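Local coordinates for protein ORF34P2 (Lactococcus phage p2, PDB 2WKD) that binds single-stranded DNA, probably with nanomolar affinity and without sequence specificity, at residues A[31-36]-A[42-47]. The protein carries 2 engineered substitutions. Numbering follows the deposited sequence.
Sequences PLFEKE and KVAYGS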
ATOM      1  N   PRO A  31       5.719  -7.286  -3.877  1.00 33.35           N
ATOM      2  CA  PRO A  31       5.175  -6.311  -4.850  1.00 33.54           C
ATOM      3  C   PRO A  31       4.240  -5.316  -4.153  1.00 33.75           C
ATOM      4  O   PRO A  31       3.401  -5.718  -3.340  1.00 32.40           O
ATOM      5  CB  PRO A  31       4.387  -7.188  -5.833  1.00 31.44           C
ATOM      6  CG  PRO A  31       3.953  -8.367  -5.034  1.00 36.11           C
ATOM      7  CD  PRO A  31       5.084  -8.617  -4.022  1.00 34.16           C
ATOM      8  N   LEU A  32       4.418  -4.037  -4.456  1.00 32.42           N
ATOM      9  CA  LEU A  32       3.610  -2.966  -3.884  1.00 34.56           C
ATOM     10  C   LEU A  32       2.288  -2.708  -4.602  1.00 34.77           C
ATOM     11  O   LEU A  32       1.452  -1.956  -4.102  1.00 35.29           O
ATOM     12  CB  LEU A  32       4.416  -1.673  -3.813  1.00 31.28           C
ATOM     13  CG  LEU A  32       5.727  -1.833  -3.055  1.00 35.95           C
ATOM     14  CD1 LEU A  32       6.455  -0.505  -3.083  1.00 39.30           C
ATOM     15  CD2 LEU A  32       5.516  -2.330  -1.601  1.00 25.82           C
ATOM     16  N   PHE A  33       2.111  -3.317  -5.771  1.00 37.77           N
ATOM     17  CA  PHE A  33       0.857  -3.219  -6.542  1.00 38.43           C
ATOM     18  C   PHE A  33       0.799  -4.269  -7.650  1.00 40.20           C
ATOM     19  O   PHE A  33       1.766  -4.998  -7.854  1.00 42.75           O
ATOM     20  CB  PHE A  33       0.640  -1.805  -7.112  1.00 40.77           C
ATOM     21  CG  PHE A  33       1.856  -1.200  -7.756  1.00 35.23           C
ATOM     22  CD1 PHE A  33       2.163  -1.479  -9.086  1.00 38.47           C
ATOM     23  CD2 PHE A  33       2.663  -0.320  -7.044  1.00 28.49           C
ATOM     24  CE1 PHE A  33       3.284  -0.913  -9.698  1.00 37.44           C
ATOM     25  CE2 PHE A  33       3.787   0.254  -7.632  1.00 32.34           C
ATOM     26  CZ  PHE A  33       4.097  -0.042  -8.972  1.00 40.50           C
ATOM     27  N   GLU A  34      -0.338  -4.360  -8.339  1.00 38.30           N
ATOM     28  CA  GLU A  34      -0.518  -5.319  -9.429  1.00 39.07           C
ATOM     29  C   GLU A  34      -0.531  -4.637 -10.808  1.00 38.55           C
ATOM     30  O   GLU A  34      -0.588  -3.409 -10.907  1.00 34.48           O
ATOM     31  CB  GLU A  34      -1.845  -6.071  -9.299  1.00 39.32           C
ATOM     32  CG  GLU A  34      -2.289  -6.494  -7.934  1.00 43.10           C
ATOM     33  CD  GLU A  34      -3.797  -6.687  -7.898  1.00 43.57           C
ATOM     34  OE1 GLU A  34      -4.326  -6.974  -6.811  1.00 47.18           O
ATOM     35  OE2 GLU A  34      -4.455  -6.543  -8.956  1.00 38.39           O
ATOM     36  N   LYS A  35      -0.519  -5.463 -11.855  1.00 41.36           N
ATOM     37  CA  LYS A  35      -0.607  -5.015 -13.258  1.00 43.26           C
ATOM     38  C   LYS A  35      -1.568  -5.921 -14.037  1.00 45.26           C
ATOM     39  O   LYS A  35      -2.002  -6.954 -13.518  1.00 46.06           O
ATOM     40  CB  LYS A  35       0.778  -5.035 -13.911  1.00 43.23           C
ATOM     41  CG  LYS A  35       1.402  -6.429 -13.964  1.00 45.52           C
ATOM     42  CD  LYS A  35       2.908  -6.395 -14.171  1.00 50.19           C
ATOM     43  CE  LYS A  35       3.302  -6.663 -15.617  1.00 55.60           C
ATOM     44  NZ  LYS A  35       4.790  -6.782 -15.730  1.00 56.32           N
ATOM     45  N   GLU A  36      -1.886  -5.542 -15.278  1.00 47.57           N
ATOM     46  CA  GLU A  36      -2.712  -6.369 -16.172  1.00 48.81           C
ATOM     47  C   GLU A  36      -1.944  -7.571 -16.721  1.00 48.56           C
ATOM     48  O   GLU A  36      -0.804  -7.441 -17.165  1.00 49.37           O
ATOM     49  CB  GLU A  36      -3.258  -5.539 -17.332  1.00 48.75           C
ATOM     50  CG  GLU A  36      -4.328  -4.545 -16.936  1.00 51.01           C
ATOM     51  CD  GLU A  36      -4.355  -3.325 -17.835  1.00 55.90           C
ATOM     52  OE1 GLU A  36      -3.586  -3.272 -18.820  1.00 57.07           O
ATOM     53  OE2 GLU A  36      -5.152  -2.409 -17.554  1.00 61.73           O
ATOM     54  N   LYS A  42       6.308  -2.384 -15.232  1.00 39.42           N
ATOM     55  CA  LYS A  42       6.969  -3.157 -14.181  1.00 38.98           C
ATOM     56  C   LYS A  42       6.446  -2.825 -12.780  1.00 38.23           C
ATOM     57  O   LYS A  42       6.203  -1.666 -12.450  1.00 38.65           O
ATOM     58  CB  LYS A  42       8.498  -3.024 -14.249  1.00 39.87           C
ATOM     59  CG  LYS A  42       9.069  -1.678 -13.807  1.00 41.72           C
ATOM     60  CD  LYS A  42      10.385  -1.878 -13.047  1.00 44.23           C
ATOM     61  CE  LYS A  42      10.929  -0.563 -12.505  1.00 42.66           C
ATOM     62  NZ  LYS A  42      11.088   0.466 -13.572  1.00 34.66           N
ATOM     63  N   VAL A  43       6.277  -3.858 -11.964  1.00 37.11           N
ATOM     64  CA  VAL A  43       5.784  -3.695 -10.598  1.00 35.58           C
ATOM     65  C   VAL A  43       6.926  -3.336  -9.642  1.00 33.88           C
ATOM     66  O   VAL A  43       7.979  -3.969  -9.667  1.00 34.51           O
ATOM     67  CB  VAL A  43       5.033  -4.967 -10.130  1.00 36.01           C
ATOM     68  CG1 VAL A  43       4.799  -4.955  -8.626  1.00 34.26           C
ATOM     69  CG2 VAL A  43       3.711  -5.099 -10.884  1.00 34.47           C
ATOM     70  N   ALA A  44       6.717  -2.310  -8.820  1.00 31.38           N
ATOM     71  CA  ALA A  44       7.681  -1.946  -7.790  1.00 29.80           C
ATOM     72  C   ALA A  44       7.625  -2.933  -6.605  1.00 29.89           C
ATOM     73  O   ALA A  44       6.554  -3.460  -6.274  1.00 29.90           O
ATOM     74  CB  ALA A  44       7.442  -0.532  -7.330  1.00 28.66           C
ATOM     75  N   TYR A  45       8.784  -3.181  -5.990  1.00 28.20           N
ATOM     76  CA  TYR A  45       8.920  -4.119  -4.878  1.00 30.03           C
ATOM     77  C   TYR A  45       9.438  -3.428  -3.640  1.00 29.93           C
ATOM     78  O   TYR A  45      10.318  -2.580  -3.725  1.00 31.40           O
ATOM     79  CB  TYR A  45       9.836  -5.292  -5.246  1.00 30.59           C
ATOM     80  CG  TYR A  45       9.121  -6.311  -6.084  1.00 30.59           C
ATOM     81  CD1 TYR A  45       8.874  -6.071  -7.433  1.00 29.18           C
ATOM     82  CD2 TYR A  45       8.656  -7.497  -5.521  1.00 29.92           C
ATOM     83  CE1 TYR A  45       8.189  -6.989  -8.204  1.00 31.54           C
ATOM     84  CE2 TYR A  45       7.969  -8.426  -6.278  1.00 29.86           C
ATOM     85  CZ  TYR A  45       7.741  -8.162  -7.625  1.00 34.93           C
ATOM     86  OH  TYR A  45       7.066  -9.073  -8.391  1.00 37.09           O
ATOM     87  N   GLY A  46       8.855  -3.770  -2.496  1.00 27.65           N
ATOM     88  CA  GLY A  46       9.325  -3.248  -1.225  1.00 29.53           C
ATOM     89  C   GLY A  46       9.988  -4.334  -0.398  1.00 30.01           C
ATOM     90  O   GLY A  46       9.606  -5.505  -0.467  1.00 29.75           O
ATOM     91  N   SER A  47      10.977  -3.935   0.392  1.00 31.78           N
ATOM     92  CA  SER A  47      11.696  -4.865   1.258  1.00 33.42           C
ATOM     93  C   SER A  47      11.415  -4.606   2.730  1.00 30.94           C
ATOM     94  O   SER A  47      11.221  -3.461   3.145  1.00 31.49           O
ATOM     95  CB  SER A  47      13.196  -4.769   0.994  1.00 32.82           C
ATOM     96  OG  SER A  47      13.437  -4.847  -0.398  1.00 41.61           O
TER
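Pro31 lies over one face of the Tyr45 ring in a CH-pi contact, its CB 4.2 Å from the ring centroid and 26° off the normal; the proline CA sits above the same face, displaced from the ring centre to its margin. Lys42 O meets the edge of the Phe33 ring, near its plane, while the backbone at Val43 and Ala44 approaches that ring obliquely. The setting is a beta-hairpin of this OB-fold protein, where strand 25-31 ends and the chain returns as strand 45-49. Pro31 and Tyr45 form an antiparallel non-hydrogen-bonded pair with both side chains on one face of the sheet. Leu32 N donates to Ala44 O at 2.9 Å, nearly straight at 176°, and Gly46, backbone hydrogen-bonded to Val30, continues the pairing. With CG tucked in between its own N and C (chi1 46°), Phe33 turns its ring back so that its outer atoms CE1, CZ and CE2 reach the chain at residues 43-44, and CE2 packs on Ala44 CB at 3.8 Å. The same ring stands edge-to-face with Tyr77 of the second subunit, and Glu34 OE1 forms a salt bridge with Arg65 of that subunit, so Phe33 and Glu34 also belong to the interface between the two subunits. Leu32 CG rests 3.7 Å from Gly46 N. Val43 splits its branches: CG1 touches Pro31 CB at 3.6 Å, whereas CG2 meets the aliphatic part of Lys35, 3.6 Å from Lys35 CD.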